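Local coordinates for methylthioribose-1-phosphate isomerase (Saccharomyces cerevisiae, PDB 1W2W), which catalyses the isomerisation of 5-methylthioribose 1-phosphate to 5-methylthioribulose 1-phosphate in the methionine salvage pathway, this chain being the N-terminal portion of the enzyme, at residues P13-V18 and I71-T76; T183-T188 and V197-W202. All blocks are in the same frame, centred on the assembly; numbering follows the deposited sequence.

Contact 1 of 2, residues P13-V18 and I71-T76; sequences PENVSV and IKHNPT
E14 and K72 form a salt bridge on the protein surface, tying the connection of the β-hairpin formed by strands 6-9 and 17-21 to the C-terminal end of helix 53-73. Both chains contribute to the reach: E14 is extended beyond CG, while K72 has CG anti to the backbone N (chi1 175°) and bends at chi3, which brings K72 NZ to 2.7 Å from E14 OE1. All four touching residues, E14, N15, K72 and H73, are exposed, and the segments bury just 153 Å² between them, evidence of a thin, solvent-facing contact. A water adds a looser link, donating to E14 O at 2.8 Å and accepting a weak bond from K72 NZ.

The firmly packed side lies beneath. V16 and V18 are buried against L65, L62 and T66 of helix 53-73, while the Q69 amide of the same helix bonds through NE2 to P13 O and through OE1 to V16 N. These two bonds join the hairpin connection to the helix on the buried side. Just beyond the helix end, N74 OD1 accepts from T76 N at 3.0 Å, an Asx turn, and T76 OG1 donates to the same oxygen in the carbonyl plane.

On the exposed side, beside the salt bridge, stands the H73 ring. N15 turns its amide plane 85° from it; OD1 approaches obliquely while ND2 bonds to E12. E14 O meets the ring edge near its plane, 3.1 Å from H73 CE1.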
loop_
_atom_site.group_PDB
_atom_site.type_symbol
_atom_site.label_atom_id
_atom_site.label_comp_id
_atom_site.label_asym_id
_atom_site.label_seq_id
_atom_site.Cartn_x
_atom_site.Cartn_y
_atom_site.Cartn_z
ATOM N N PRO A 13 12.107 -43.153 0.447
ATOM C CA PRO A 13 13.318 -42.348 0.234
ATOM C C PRO A 13 13.803 -42.351 -1.218
ATOM O O PRO A 13 14.401 -41.367 -1.651
ATOM C CB PRO A 13 14.340 -42.996 1.173
ATOM C CG PRO A 13 13.501 -43.625 2.241
ATOM C CD PRO A 13 12.286 -44.152 1.516
ATOM N N GLU A 14 13.550 -43.433 -1.950
ATOM C CA GLU A 14 13.997 -43.527 -3.341
ATOM C C GLU A 14 13.024 -42.958 -4.374
ATOM O O GLU A 14 13.327 -42.921 -5.569
ATOM C CB GLU A 14 14.378 -44.967 -3.685
ATOM C CG GLU A 14 15.790 -45.328 -3.255
ATOM C CD GLU A 14 16.170 -46.765 -3.560
ATOM O OE1 GLU A 14 16.086 -47.186 -4.732
ATOM O OE2 GLU A 14 16.564 -47.478 -2.621
ATOM N N ASN A 15 11.864 -42.501 -3.915
ATOM C CA ASN A 15 10.766 -42.139 -4.806
ATOM C C ASN A 15 9.912 -41.091 -4.100
ATOM O O ASN A 15 8.729 -41.322 -3.849
ATOM C CB ASN A 15 9.908 -43.384 -5.093
ATOM C CG ASN A 15 8.835 -43.149 -6.134
ATOM O OD1 ASN A 15 9.017 -42.394 -7.092
ATOM N ND2 ASN A 15 7.693 -43.816 -5.956
ATOM N N VAL A 16 10.502 -39.950 -3.775
ATOM C CA VAL A 16 9.761 -38.952 -2.999
ATOM C C VAL A 16 8.735 -38.270 -3.886
ATOM O O VAL A 16 8.879 -38.253 -5.112
ATOM C CB VAL A 16 10.674 -37.883 -2.355
ATOM C CG1 VAL A 16 11.696 -38.518 -1.425
ATOM C CG2 VAL A 16 11.357 -37.004 -3.407
ATOM N N SER A 17 7.697 -37.701 -3.278
ATOM C CA SER A 17 6.828 -36.816 -4.038
ATOM C C SER A 17 6.830 -35.427 -3.413
ATOM O O SER A 17 6.999 -35.267 -2.201
ATOM C CB SER A 17 5.419 -37.395 -4.181
ATOM O OG SER A 17 4.763 -37.365 -2.930
ATOM N N VAL A 18 6.673 -34.427 -4.267
ATOM C CA VAL A 18 6.719 -33.039 -3.829
ATOM C C VAL A 18 5.620 -32.320 -4.596
ATOM O O VAL A 18 5.529 -32.448 -5.813
ATOM C CB VAL A 18 8.097 -32.411 -4.138
ATOM C CG1 VAL A 18 8.123 -30.949 -3.736
ATOM C CG2 VAL A 18 9.212 -33.185 -3.434
ATOM N N ILE A 71 15.219 -39.355 -13.436
ATOM C CA ILE A 71 16.104 -39.860 -14.479
ATOM C C ILE A 71 16.562 -41.287 -14.176
ATOM O O ILE A 71 16.919 -42.039 -15.088
ATOM C CB ILE A 71 17.280 -38.901 -14.762
ATOM C CG1 ILE A 71 18.185 -38.748 -13.544
ATOM C CG2 ILE A 71 16.761 -37.533 -15.175
ATOM C CD1 ILE A 71 19.234 -37.668 -13.709
ATOM N N LYS A 72 16.545 -41.661 -12.900
ATOM C CA LYS A 72 16.774 -43.050 -12.516
ATOM C C LYS A 72 15.613 -43.943 -12.952
ATOM O O LYS A 72 15.824 -44.983 -13.584
ATOM C CB LYS A 72 17.017 -43.184 -11.009
ATOM C CG LYS A 72 17.139 -44.640 -10.565
ATOM C CD LYS A 72 16.821 -44.820 -9.093
ATOM C CE LYS A 72 16.219 -46.195 -8.810
ATOM N NZ LYS A 72 16.043 -46.389 -7.335
ATOM N N HIS A 73 14.392 -43.524 -12.620
ATOM C CA HIS A 73 13.190 -44.327 -12.827
ATOM C C HIS A 73 12.675 -44.319 -14.263
ATOM O O HIS A 73 11.981 -45.245 -14.682
ATOM C CB HIS A 73 12.056 -43.844 -11.919
ATOM C CG HIS A 73 12.244 -44.196 -10.477
ATOM N ND1 HIS A 73 11.944 -43.319 -9.457
ATOM C CD2 HIS A 73 12.692 -45.327 -9.885
ATOM C CE1 HIS A 73 12.211 -43.893 -8.298
ATOM N NE2 HIS A 73 12.661 -45.114 -8.528
ATOM N N ASN A 74 12.997 -43.269 -15.008
ATOM C CA ASN A 74 12.580 -43.182 -16.399
ATOM C C ASN A 74 13.647 -42.588 -17.303
ATOM O O ASN A 74 13.611 -41.394 -17.617
ATOM C CB ASN A 74 11.278 -42.397 -16.547
ATOM C CG ASN A 74 10.708 -42.494 -17.954
ATOM O OD1 ASN A 74 11.347 -43.046 -18.859
ATOM N ND2 ASN A 74 9.509 -41.957 -18.148
ATOM N N PRO A 75 14.591 -43.428 -17.719
ATOM C CA PRO A 75 15.724 -42.972 -18.532
ATOM C C PRO A 75 15.280 -42.494 -19.918
ATOM O O PRO A 75 16.099 -41.916 -20.632
ATOM C CB PRO A 75 16.609 -44.222 -18.629
ATOM C CG PRO A 75 16.138 -45.109 -17.514
ATOM C CD PRO A 75 14.656 -44.874 -17.445
ATOM N N THR A 76 14.019 -42.714 -20.287
ATOM C CA THR A 76 13.509 -42.237 -21.573
ATOM C C THR A 76 12.716 -40.934 -21.464
ATOM O O THR A 76 12.244 -40.400 -22.472
ATOM C CB THR A 76 12.663 -43.323 -22.303
ATOM O OG1 THR A 76 11.266 -43.089 -22.076
ATOM C CG2 THR A 76 12.896 -44.701 -21.705
HETATM O O HOH W 1 15.800 -43.058 -6.774
#

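Contact 2 of 2, residues T183-T188 and V197-W202; sequences TGSLAT and VIRSLW
R199 reaches from helix 194-210 to the turn at G184 and S185, in the loop that follows strand 174-179 of this Rossmann-related family. Its CG lies anti to the carbonyl carbon (chi1 -76°) and the chain runs extended from CG to NE, which carries the guanidinium across to the loop. There R199 NH1 donates to S185 OG at 3.2 Å, but the N-H...O angle of 120° marks the bond as weak. The serine torsion places OG beside its own backbone N, where it also accepts from Y191 N, its stronger partner; R199 NH1 in turn bonds to Y191 O.

S185 N lies at the guanidinium edge, in its plane, 3.5 Å from R199 NH1. Both are donors and do not bond each other. Acidic side chains of another protein chain probably account for their closeness: R199 NE and NH2 form salt bridges with that chain, and S185 N and L186 N hydrogen-bond to it. Replacing R199 by an alanine would probably cost the salt bridges of NE and NH2 to the other chain and deprive Y191 O of a donor.

The turn carries its own bracing. G184 O accepts from A187 N at 3.1 Å and from T188 OG1 at 2.9 Å, the two donors arriving from opposite faces of the carbonyl plane. G184 CA is 3.9 Å from R199 NH1, and the residue stands about 9 Å from the side chain of C181, the predicted transition-state stabiliser.

Around this contact, I198 packs on V177 and T179 of strand 174-179, whereas S200 and L201 rest on A159, and T188 on D147 and N151, of helix 129-168.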
loop_
_atom_site.group_PDB
_atom_site.type_symbol
_atom_site.label_atom_id
_atom_site.label_comp_id
_atom_site.label_asym_id
_atom_site.label_seq_id
_atom_site.Cartn_x
_atom_site.Cartn_y
_atom_site.Cartn_z
ATOM N N THR A 183 5.982 -14.524 6.649
ATOM C CA THR A 183 7.129 -15.244 7.188
ATOM C C THR A 183 6.677 -16.468 7.975
ATOM O O THR A 183 7.384 -16.920 8.882
ATOM C CB THR A 183 7.955 -14.332 8.098
ATOM O OG1 THR A 183 7.118 -13.821 9.147
ATOM C CG2 THR A 183 8.445 -13.103 7.325
ATOM N N GLY A 184 5.512 -17.005 7.627
ATOM C CA GLY A 184 4.917 -18.065 8.429
ATOM C C GLY A 184 5.166 -19.446 7.841
ATOM O O GLY A 184 6.210 -19.711 7.251
ATOM N N SER A 185 4.193 -20.332 8.009
ATOM C CA SER A 185 4.289 -21.666 7.425
ATOM C C SER A 185 4.251 -21.592 5.906
ATOM O O SER A 185 4.764 -22.485 5.230
ATOM C CB SER A 185 3.153 -22.541 7.955
ATOM O OG SER A 185 3.242 -22.627 9.370
ATOM N N LEU A 186 3.666 -20.526 5.362
ATOM C CA LEU A 186 3.659 -20.376 3.912
ATOM C C LEU A 186 4.992 -19.956 3.300
ATOM O O LEU A 186 5.162 -20.052 2.082
ATOM C CB LEU A 186 2.518 -19.462 3.444
ATOM C CG LEU A 186 1.112 -20.031 3.671
ATOM C CD1 LEU A 186 0.054 -18.923 3.589
ATOM C CD2 LEU A 186 0.806 -21.142 2.656
ATOM N N ALA A 187 5.917 -19.483 4.138
ATOM C CA ALA A 187 7.209 -18.980 3.663
ATOM C C ALA A 187 8.366 -19.920 3.985
ATOM O O ALA A 187 9.511 -19.628 3.641
ATOM C CB ALA A 187 7.483 -17.589 4.250
ATOM N N THR A 188 8.064 -21.035 4.645
ATOM C CA THR A 188 9.097 -21.857 5.289
ATOM C C THR A 188 8.651 -23.321 5.307
ATOM O O THR A 188 7.691 -23.693 4.642
ATOM C CB THR A 188 9.398 -21.399 6.747
ATOM O OG1 THR A 188 8.280 -21.672 7.615
ATOM C CG2 THR A 188 9.653 -19.896 6.857
ATOM N N VAL A 197 7.916 -15.978 15.901
ATOM C CA VAL A 197 8.017 -15.220 17.144
ATOM C C VAL A 197 6.634 -14.806 17.605
ATOM O O VAL A 197 6.313 -14.874 18.790
ATOM C CB VAL A 197 8.884 -13.957 16.967
ATOM C CG1 VAL A 197 8.827 -13.086 18.239
ATOM C CG2 VAL A 197 10.327 -14.363 16.660
ATOM N N ILE A 198 5.818 -14.351 16.660
ATOM C CA ILE A 198 4.450 -13.957 16.975
ATOM C C ILE A 198 3.650 -15.160 17.492
ATOM O O ILE A 198 2.887 -15.049 18.469
ATOM C CB ILE A 198 3.830 -13.283 15.734
ATOM C CG1 ILE A 198 4.406 -11.864 15.597
ATOM C CG2 ILE A 198 2.296 -13.267 15.798
ATOM C CD1 ILE A 198 4.277 -11.319 14.166
ATOM N N ARG A 199 3.847 -16.320 16.870
ATOM C CA ARG A 199 3.188 -17.526 17.352
ATOM C C ARG A 199 3.616 -17.900 18.762
ATOM O O ARG A 199 2.779 -18.310 19.575
ATOM C CB ARG A 199 3.401 -18.696 16.392
ATOM C CG ARG A 199 2.526 -18.593 15.162
ATOM C CD ARG A 199 2.887 -19.589 14.063
ATOM N NE ARG A 199 1.774 -19.716 13.121
ATOM C CZ ARG A 199 1.911 -19.932 11.819
ATOM N NH1 ARG A 199 3.124 -20.054 11.287
ATOM N NH2 ARG A 199 0.831 -20.042 11.052
ATOM N N SER A 200 4.909 -17.774 19.049
ATOM C CA SER A 200 5.415 -18.034 20.398
ATOM C C SER A 200 4.861 -17.050 21.417
ATOM O O SER A 200 4.468 -17.439 22.531
ATOM C CB SER A 200 6.942 -18.014 20.426
ATOM O OG SER A 200 7.456 -19.108 19.677
ATOM N N LEU A 201 4.816 -15.778 21.031
ATOM C CA LEU A 201 4.191 -14.764 21.873
ATOM C C LEU A 201 2.717 -15.080 22.141
ATOM O O LEU A 201 2.210 -14.874 23.253
ATOM C CB LEU A 201 4.366 -13.377 21.254
ATOM C CG LEU A 201 5.766 -12.759 21.409
ATOM C CD1 LEU A 201 5.861 -11.489 20.557
ATOM C CD2 LEU A 201 6.060 -12.424 22.888
ATOM N N TRP A 202 2.018 -15.590 21.133
ATOM C CA TRP A 202 0.608 -15.914 21.312
ATOM C C TRP A 202 0.426 -17.066 22.294
ATOM O O TRP A 202 -0.477 -17.045 23.122
ATOM C CB TRP A 202 -0.092 -16.191 19.978
ATOM C CG TRP A 202 -1.575 -16.423 20.146
ATOM C CD1 TRP A 202 -2.281 -17.516 19.740
ATOM C CD2 TRP A 202 -2.525 -15.546 20.770
ATOM N NE1 TRP A 202 -3.609 -17.374 20.062
ATOM C CE2 TRP A 202 -3.785 -16.175 20.699
ATOM C CE3 TRP A 202 -2.438 -14.293 21.380
ATOM C CZ2 TRP A 202 -4.941 -15.593 21.218
ATOM C CZ3 TRP A 202 -3.586 -13.713 21.902
ATOM C CH2 TRP A 202 -4.821 -14.365 21.819
#

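Overall arrangement
The two contacts follow in series along the chain, contact 1 closing before contact 2 opens, and lie on opposite sides of its centre. Their centres are 33 Å apart and their nearest atoms about 11 Å, so neither touches the other. Helix 129-168 is an element they share: P13 and V16 pack on Y137, I71 on L129, and contact 2 residues on D147, N151 and A159. Contact 1 joins the connection between strands 6-9 and 17-21 to the end of helix 53-73, peripheral surface packing away from the annotated site. Contact 2, by contrast, links an interface with another protein chain to the neighbourhood of C181, predicted to stabilise the transition state.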